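Local structure of probable 3-hydroxybutyryl-CoA dehydrogenase (Escherichia coli, 3MOG) at residues W438-I441 against L442-L445. The protein catalyses the NAD-dependent oxidation of 3-hydroxyadipyl-CoA to 3-oxoadipyl-CoA in phenylacetate degradation. Residues are numbered along the deposited sequence; the frame is centred on the assembly and turned at random.
Sequences WQRI and LRLL
The first two turns of helix 438-452, in the second of the chain's two 3-hydroxyacyl-CoA dehydrogenase C-terminal domains, are stitched together by i to i+4 backbone bonds from Trp438 O to Leu442 N (2.9 Å), Gln439 O to Arg443 N (2.9 Å) and Ile441 O to Leu445 N. The last is nearly straight, with an N-H...O angle of 174°. Between them, the bond from Leu444 N to Arg440 O is weak, at 3.3 Å, and Arg440 O also accepts a hydrogen bond from a water 2.8 Å away. Arg443 NE donates to that water over a long 3.3 Å, meeting it at the edge and in the plane of the guanidinium. A bend at chi3 (52°) turns the otherwise extended arginine back toward the preceding turn, where Arg443 NH2 lies 4.4 Å from Arg440 CG. Each of these like-charged side chains has an acid of its own, Arg440 in a salt bridge with Glu324 and Arg443 with Asp312, which probably offsets their mutual repulsion. On the buried side, Ile441 and Leu445 run side by side, CG2 to CD1 at 4.0 Å, two branched apolar chains one turn apart. Trp438 leads its ring away from the second turn to pack on Ile398 and Leu402 of helix 390-406, while Gln439 reaches Glu470 of helix 461-473. Apolar residues facing neighbouring helices and arginines paired with acids on or beside strands of the 307-381 sheet mark an amphipathic alpha-helix in an all-helical domain.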
loop_
_atom_site.group_PDB
_atom_site.type_symbol
_atom_site.label_atom_id
_atom_site.label_comp_id
_atom_site.label_asym_id
_atom_site.label_seq_id
_atom_site.Cartn_x
_atom_site.Cartn_y
_atom_site.Cartn_z
ATOM N N TRP C 438 -11.180 -27.578 1.527
ATOM C CA TRP C 438 -11.153 -26.198 2.024
ATOM C C TRP C 438 -10.354 -25.956 3.309
ATOM O O TRP C 438 -9.667 -24.939 3.432
ATOM C CB TRP C 438 -12.579 -25.655 2.162
ATOM C CG TRP C 438 -13.354 -25.695 0.864
ATOM C CD1 TRP C 438 -14.439 -26.487 0.577
ATOM C CD2 TRP C 438 -13.091 -24.937 -0.331
ATOM N NE1 TRP C 438 -14.868 -26.260 -0.709
ATOM C CE2 TRP C 438 -14.073 -25.307 -1.285
ATOM C CE3 TRP C 438 -12.136 -23.974 -0.685
ATOM C CZ2 TRP C 438 -14.125 -24.747 -2.565
ATOM C CZ3 TRP C 438 -12.190 -23.422 -1.960
ATOM C CH2 TRP C 438 -13.174 -23.818 -2.884
ATOM N N GLN C 439 -10.422 -26.898 4.251
ATOM C CA GLN C 439 -9.682 -26.773 5.494
ATOM C C GLN C 439 -8.194 -26.904 5.252
ATOM O O GLN C 439 -7.395 -26.253 5.922
ATOM C CB GLN C 439 -10.124 -27.821 6.507
ATOM C CG GLN C 439 -11.485 -27.572 7.085
ATOM C CD GLN C 439 -12.006 -28.788 7.804
ATOM O OE1 GLN C 439 -11.932 -28.868 9.025
ATOM N NE2 GLN C 439 -12.506 -29.761 7.046
ATOM N N ARG C 440 -7.845 -27.746 4.286
ATOM C CA ARG C 440 -6.467 -27.954 3.887
ATOM C C ARG C 440 -5.854 -26.706 3.241
ATOM O O ARG C 440 -4.716 -26.350 3.543
ATOM C CB ARG C 440 -6.378 -29.142 2.925
ATOM C CG ARG C 440 -4.951 -29.544 2.602
ATOM C CD ARG C 440 -4.890 -30.836 1.825
ATOM N NE ARG C 440 -3.498 -31.148 1.536
ATOM C CZ ARG C 440 -3.085 -32.267 0.952
ATOM N NH1 ARG C 440 -1.792 -32.430 0.724
ATOM N NH2 ARG C 440 -3.959 -33.209 0.576
ATOM N N ILE C 441 -6.603 -26.065 2.349
ATOM C CA ILE C 441 -6.156 -24.820 1.715
ATOM C C ILE C 441 -6.053 -23.720 2.763
ATOM O O ILE C 441 -5.064 -22.985 2.803
ATOM C CB ILE C 441 -7.095 -24.377 0.555
ATOM C CG1 ILE C 441 -7.119 -25.435 -0.556
ATOM C CG2 ILE C 441 -6.692 -22.996 0.002
ATOM C CD1 ILE C 441 -5.752 -25.831 -1.068
ATOM N N LEU C 442 -7.060 -23.644 3.632
ATOM C CA LEU C 442 -7.065 -22.681 4.735
ATOM C C LEU C 442 -5.847 -22.798 5.644
ATOM O O LEU C 442 -5.195 -21.797 5.920
ATOM C CB LEU C 442 -8.348 -22.799 5.571
ATOM C CG LEU C 442 -8.415 -21.949 6.820
ATOM C CD1 LEU C 442 -8.641 -20.469 6.454
ATOM C CD2 LEU C 442 -9.468 -22.460 7.784
ATOM N N ARG C 443 -5.540 -24.015 6.099
ATOM C CA ARG C 443 -4.415 -24.235 7.021
ATOM C C ARG C 443 -3.061 -23.782 6.431
ATOM O O ARG C 443 -2.264 -23.126 7.110
ATOM C CB ARG C 443 -4.351 -25.704 7.444
ATOM C CG ARG C 443 -3.168 -26.048 8.364
ATOM C CD ARG C 443 -3.226 -27.495 8.833
ATOM N NE ARG C 443 -3.370 -28.433 7.716
ATOM C CZ ARG C 443 -3.636 -29.727 7.851
ATOM N NH1 ARG C 443 -3.779 -30.262 9.060
ATOM N NH2 ARG C 443 -3.750 -30.489 6.771
ATOM N N LEU C 444 -2.842 -24.141 5.171
ATOM C CA LEU C 444 -1.665 -23.757 4.412
ATOM C C LEU C 444 -1.497 -22.235 4.342
ATOM O O LEU C 444 -0.454 -21.702 4.741
ATOM C CB LEU C 444 -1.766 -24.362 3.019
ATOM C CG LEU C 444 -0.801 -23.983 1.897
ATOM C CD1 LEU C 444 0.630 -24.213 2.285
ATOM C CD2 LEU C 444 -1.150 -24.869 0.723
ATOM N N LEU C 445 -2.529 -21.541 3.876
ATOM C CA LEU C 445 -2.470 -20.086 3.754
ATOM C C LEU C 445 -2.249 -19.400 5.103
ATOM O O LEU C 445 -1.460 -18.452 5.176
ATOM C CB LEU C 445 -3.691 -19.523 2.997
ATOM C CG LEU C 445 -3.766 -19.879 1.499
ATOM C CD1 LEU C 445 -5.064 -19.457 0.893
ATOM C CD2 LEU C 445 -2.644 -19.255 0.687
HETATM O O HOH W 1 -2.565 -27.839 4.610
#